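Local coordinates for tartronic semialdehyde reductase (Salmonella typhimurium, PDB 1YB4), which reduces tartronate semialdehyde (2-hydroxy-3-oxopropanoate) to (R)-glycerate with NADH or NADPH, as a member of the HIBADH-related dehydrogenase family, at residues D60-M65 and Q88-V93; D119-G124 and S135-G140. All coordinates share one frame; numbering follows the deposited sequence.

Contact 1 (D60-M65 and Q88-V93)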
loop_
_atom_site.group_PDB
_atom_site.type_symbol
_atom_site.label_atom_id
_atom_site.label_comp_id
_atom_site.label_asym_id
_atom_site.label_seq_id
_atom_site.Cartn_x
_atom_site.Cartn_y
_atom_site.Cartn_z
ATOM N N ASP A 60 -32.928 -24.435 25.871
ATOM C CA ASP A 60 -33.054 -23.044 26.311
ATOM C C ASP A 60 -31.862 -22.183 25.837
ATOM O O ASP A 60 -31.995 -20.977 25.635
ATOM C CB ASP A 60 -33.173 -22.973 27.837
ATOM C CG ASP A 60 -34.345 -23.775 28.371
ATOM O OD1 ASP A 60 -35.433 -23.755 27.746
ATOM O OD2 ASP A 60 -34.173 -24.414 29.428
ATOM N N ILE A 61 -30.698 -22.807 25.683
ATOM C CA ILE A 61 -29.510 -22.119 25.200
ATOM C C ILE A 61 -29.109 -22.832 23.904
ATOM O O ILE A 61 -28.870 -24.045 23.890
ATOM C CB ILE A 61 -28.365 -22.184 26.235
ATOM C CG1 ILE A 61 -28.762 -21.409 27.497
ATOM C CG2 ILE A 61 -27.096 -21.576 25.656
ATOM C CD1 ILE A 61 -27.747 -21.501 28.638
ATOM N N ILE A 62 -29.077 -22.075 22.811
ATOM C CA ILE A 62 -28.739 -22.620 21.496
ATOM C C ILE A 62 -27.399 -22.094 20.958
ATOM O O ILE A 62 -27.219 -20.890 20.782
ATOM C CB ILE A 62 -29.837 -22.273 20.453
ATOM C CG1 ILE A 62 -31.176 -22.910 20.839
ATOM C CG2 ILE A 62 -29.406 -22.738 19.072
ATOM C CD1 ILE A 62 -31.921 -22.176 21.934
ATOM N N PHE A 63 -26.474 -23.013 20.688
ATOM C CA PHE A 63 -25.149 -22.693 20.159
ATOM C C PHE A 63 -25.136 -22.848 18.650
ATOM O O PHE A 63 -25.551 -23.884 18.127
ATOM C CB PHE A 63 -24.104 -23.640 20.748
ATOM C CG PHE A 63 -23.802 -23.373 22.181
ATOM C CD1 PHE A 63 -22.884 -22.393 22.535
ATOM C CD2 PHE A 63 -24.492 -24.047 23.191
ATOM C CE1 PHE A 63 -22.659 -22.080 23.877
ATOM C CE2 PHE A 63 -24.276 -23.742 24.533
ATOM C CZ PHE A 63 -23.360 -22.757 24.881
ATOM N N ILE A 64 -24.642 -21.828 17.956
ATOM C CA ILE A 64 -24.546 -21.860 16.504
ATOM C C ILE A 64 -23.089 -21.776 16.035
ATOM O O ILE A 64 -22.392 -20.817 16.354
ATOM C CB ILE A 64 -25.324 -20.683 15.883
ATOM C CG1 ILE A 64 -26.808 -20.818 16.219
ATOM C CG2 ILE A 64 -25.078 -20.618 14.364
ATOM C CD1 ILE A 64 -27.628 -19.640 15.766
HETATM N N MSE A 65 -22.623 -22.790 15.305
HETATM C CA MSE A 65 -21.261 -22.772 14.775
HETATM C C MSE A 65 -21.280 -23.119 13.293
HETATM O O MSE A 65 -20.932 -24.233 12.884
HETATM C CB MSE A 65 -20.336 -23.739 15.519
HETATM C CG MSE A 65 -18.863 -23.681 15.052
HETATM SE SE MSE A 65 -17.852 -22.036 15.474
HETATM C CE MSE A 65 -18.014 -21.087 13.802
ATOM N N GLN A 88 -39.258 -17.212 22.946
ATOM C CA GLN A 88 -39.471 -16.637 24.264
ATOM C C GLN A 88 -38.714 -17.364 25.372
ATOM O O GLN A 88 -38.742 -18.593 25.448
ATOM C CB GLN A 88 -40.970 -16.615 24.587
ATOM C CG GLN A 88 -41.303 -15.830 25.841
ATOM C CD GLN A 88 -40.962 -14.348 25.713
ATOM O OE1 GLN A 88 -40.638 -13.682 26.704
ATOM N NE2 GLN A 88 -41.046 -13.822 24.492
ATOM N N GLY A 89 -38.035 -16.590 26.217
ATOM C CA GLY A 89 -37.285 -17.142 27.335
ATOM C C GLY A 89 -36.041 -17.937 26.983
ATOM O O GLY A 89 -35.491 -18.653 27.830
ATOM N N LYS A 90 -35.597 -17.819 25.733
ATOM C CA LYS A 90 -34.415 -18.535 25.278
ATOM C C LYS A 90 -33.206 -17.634 25.100
ATOM O O LYS A 90 -33.305 -16.403 25.063
ATOM C CB LYS A 90 -34.693 -19.264 23.957
ATOM C CG LYS A 90 -35.673 -20.417 24.078
ATOM C CD LYS A 90 -35.830 -21.157 22.755
ATOM C CE LYS A 90 -36.881 -22.252 22.874
ATOM N NZ LYS A 90 -36.587 -23.176 24.008
ATOM N N THR A 91 -32.055 -18.280 24.993
ATOM C CA THR A 91 -30.787 -17.599 24.811
ATOM C C THR A 91 -30.107 -18.259 23.616
ATOM O O THR A 91 -29.907 -19.479 23.584
ATOM C CB THR A 91 -29.880 -17.734 26.060
ATOM O OG1 THR A 91 -30.624 -17.378 27.233
ATOM C CG2 THR A 91 -28.686 -16.804 25.949
ATOM N N ILE A 92 -29.773 -17.432 22.632
ATOM C CA ILE A 92 -29.116 -17.883 21.421
ATOM C C ILE A 92 -27.700 -17.317 21.431
ATOM O O ILE A 92 -27.495 -16.119 21.643
ATOM C CB ILE A 92 -29.886 -17.386 20.180
ATOM C CG1 ILE A 92 -29.223 -17.892 18.905
ATOM C CG2 ILE A 92 -29.978 -15.884 20.194
ATOM C CD1 ILE A 92 -29.516 -19.345 18.644
ATOM N N VAL A 93 -26.720 -18.189 21.232
ATOM C CA VAL A 93 -25.340 -17.749 21.222
ATOM C C VAL A 93 -24.632 -18.184 19.943
ATOM O O VAL A 93 -24.447 -19.375 19.672
ATOM C CB VAL A 93 -24.563 -18.269 22.465
ATOM C CG1 VAL A 93 -25.405 -18.087 23.712
ATOM C CG2 VAL A 93 -24.206 -19.705 22.299
#
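Ile-62 and Ile-64 each meet Ile-92 obliquely on one face of two parallel strands, both at its CD1. CG1 of Ile-92 stands anti to its backbone N (chi1 -178°), which carries CD1 across to the other strand, 3.4 Å from CG2 of Ile-62 and 3.5 Å from CD1 of Ile-64. Beta-branched isoleucines favour extended backbone, and the longer branch can span to the next strand. On the other face Ile-61 and Phe-63 lie alongside Thr-91 and Val-93 respectively, pointing the same way. Thr-91 and Val-93 are likewise beta-branched, OG1 of Thr-91 is paired with Arg-147 NH2, and apolar Phe-63 suits a buried face. Near the N-terminal ends of the paired segments, the side chains of Lys-90 and Asp-60 cross at about a right angle; their salt bridge is long (NZ to OD1 4.0 Å), and NZ also bonds to Ala-59 O. Between the two faces four backbone bonds form a parallel ladder, from Thr-91 N to Asp-60 O up to Ile-64 N to Val-93 O. This pairing joins strands of a Rossmann beta-alpha-beta unit. Helix 69-77 covers Ile-64 and Ile-92, helix 142-155 covers Ile-61, Phe-63 and Thr-91, and strand 5-8 flanks Ile-61 and Phe-63.

Contact 2 (D119-G124 and S135-G140)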
loop_
_atom_site.group_PDB
_atom_site.type_symbol
_atom_site.label_atom_id
_atom_site.label_comp_id
_atom_site.label_asym_id
_atom_site.label_seq_id
_atom_site.Cartn_x
_atom_site.Cartn_y
_atom_site.Cartn_z
ATOM N N ASP A 119 -23.114 -12.751 20.967
ATOM C CA ASP A 119 -22.283 -13.065 19.817
ATOM C C ASP A 119 -20.943 -13.301 20.486
ATOM O O ASP A 119 -20.386 -12.414 21.127
ATOM C CB ASP A 119 -22.212 -11.916 18.798
ATOM C CG ASP A 119 -21.860 -10.573 19.424
ATOM O OD1 ASP A 119 -22.703 -9.995 20.140
ATOM O OD2 ASP A 119 -20.740 -10.083 19.186
ATOM N N ALA A 120 -20.451 -14.525 20.387
ATOM C CA ALA A 120 -19.191 -14.850 21.017
ATOM C C ALA A 120 -18.234 -15.566 20.063
ATOM O O ALA A 120 -17.972 -16.773 20.203
ATOM C CB ALA A 120 -19.438 -15.698 22.264
ATOM N N PRO A 121 -17.719 -14.835 19.058
ATOM C CA PRO A 121 -16.783 -15.442 18.111
ATOM C C PRO A 121 -15.646 -16.083 18.901
ATOM O O PRO A 121 -15.370 -15.684 20.041
ATOM C CB PRO A 121 -16.314 -14.253 17.270
ATOM C CG PRO A 121 -16.598 -13.040 18.147
ATOM C CD PRO A 121 -17.916 -13.404 18.766
ATOM N N VAL A 122 -14.987 -17.075 18.308
ATOM C CA VAL A 122 -13.901 -17.752 18.996
ATOM C C VAL A 122 -12.623 -17.809 18.166
ATOM O O VAL A 122 -12.651 -17.655 16.950
ATOM C CB VAL A 122 -14.317 -19.195 19.361
ATOM C CG1 VAL A 122 -14.640 -19.973 18.118
ATOM C CG2 VAL A 122 -13.208 -19.875 20.097
ATOM N N SER A 123 -11.497 -18.005 18.837
ATOM C CA SER A 123 -10.224 -18.146 18.145
ATOM C C SER A 123 -9.407 -19.212 18.866
ATOM O O SER A 123 -9.466 -19.322 20.090
ATOM C CB SER A 123 -9.468 -16.804 18.076
ATOM O OG SER A 123 -9.423 -16.127 19.319
ATOM N N GLY A 124 -8.675 -20.016 18.102
ATOM C CA GLY A 124 -7.862 -21.067 18.683
ATOM C C GLY A 124 -7.773 -22.252 17.739
ATOM O O GLY A 124 -6.901 -23.114 17.866
ATOM N N SER A 135 -10.210 -19.083 22.939
ATOM C CA SER A 135 -10.305 -17.734 23.475
ATOM C C SER A 135 -11.703 -17.326 23.004
ATOM O O SER A 135 -12.079 -17.612 21.863
ATOM C CB SER A 135 -9.228 -16.821 22.889
ATOM O OG SER A 135 -7.964 -17.197 23.396
ATOM N N ILE A 136 -12.476 -16.690 23.884
ATOM C CA ILE A 136 -13.838 -16.307 23.551
ATOM C C ILE A 136 -14.156 -14.842 23.862
ATOM O O ILE A 136 -14.107 -14.417 25.022
ATOM C CB ILE A 136 -14.816 -17.223 24.306
ATOM C CG1 ILE A 136 -14.498 -18.688 23.989
ATOM C CG2 ILE A 136 -16.223 -16.902 23.926
ATOM C CD1 ILE A 136 -15.273 -19.698 24.846
HETATM N N MSE A 137 -14.476 -14.064 22.828
HETATM C CA MSE A 137 -14.813 -12.656 23.019
HETATM C C MSE A 137 -16.322 -12.562 22.867
HETATM O O MSE A 137 -16.881 -13.013 21.873
HETATM C CB MSE A 137 -14.079 -11.793 21.997
HETATM C CG MSE A 137 -13.212 -12.601 21.065
HETATM SE SE MSE A 137 -11.538 -11.763 20.606
HETATM C CE MSE A 137 -10.596 -13.328 19.935
ATOM N N VAL A 138 -16.975 -11.956 23.854
ATOM C CA VAL A 138 -18.428 -11.900 23.885
ATOM C C VAL A 138 -19.131 -10.550 23.893
ATOM O O VAL A 138 -18.788 -9.651 24.667
ATOM C CB VAL A 138 -18.958 -12.676 25.127
ATOM C CG1 VAL A 138 -20.476 -12.765 25.088
ATOM C CG2 VAL A 138 -18.332 -14.063 25.196
ATOM N N GLY A 139 -20.158 -10.438 23.058
ATOM C CA GLY A 139 -20.941 -9.219 23.006
ATOM C C GLY A 139 -22.338 -9.527 23.519
ATOM O O GLY A 139 -22.967 -10.493 23.074
ATOM N N GLY A 140 -22.817 -8.726 24.470
ATOM C CA GLY A 140 -24.144 -8.947 25.013
ATOM C C GLY A 140 -24.358 -8.333 26.379
ATOM O O GLY A 140 -23.553 -7.522 26.841
#
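Asp-119 and Gly-139 form a reciprocal antiparallel pair, Gly-139 N giving a 2.8 Å bond to Asp-119 O and Asp-119 N one of 3.1 Å to Gly-139 O. A second such pair joins Ser-123 and Ser-135, with Ser-135 N 3.0 Å from Ser-123 O. Between them Met-137 N makes only a weak bond to Pro-121 O, and Pro-121, which has no N-H, gives nothing back to Met-137 O; its ring carbon CD rests against that oxygen instead. CA of Ala-120 approaches the same oxygen in a 3.1 Å CA-H...O contact. Apolar contacts fill one side: CB of Ala-120 touches both CG2 of Val-138, at 3.5 Å, and CG2 of Ile-136, at 3.8 Å, with Phe-152 of helix 142-155 touching all three. CG of Asp-119 sits between its backbone N and carbonyl carbon (chi1 50°), which brings the carboxylate over Gly-139; having no side chain, Gly-139 lets OD1 lie close to the backbone. Buried, the carboxylate accepts bonds from Gly-166 N, Gln-169 N and Asn-165 ND2, which would probably stabilise its negative charge. Val-122 O accepts a hydrogen bond from NZ of Lys-172, the predicted active-site residue, so this carbonyl probably helps to place that amine.

Overall arrangement
From the N terminus, the chain runs through strands 5-8 and 28-31 before contact 1 opens at strand 61-64; the path through helix 69-77 closes at strand 90-94. After helix 100-111, contact 2 opens on strand 115-123 and closes on strand 134-139. The two are in series, neither nested nor crossing. Contact 1 pairs the two parallel strands of a beta-alpha-beta crossover; contact 2 pairs antiparallel strands, after the chain has reversed direction through helix 125-131. Their centres lie 15 Å apart and they do not touch, yet strands 90-94 and 115-123 are neighbours, placing both in one mixed sheet. Helix 142-155 packs on both, and contact 2 adjoins helix 167-195.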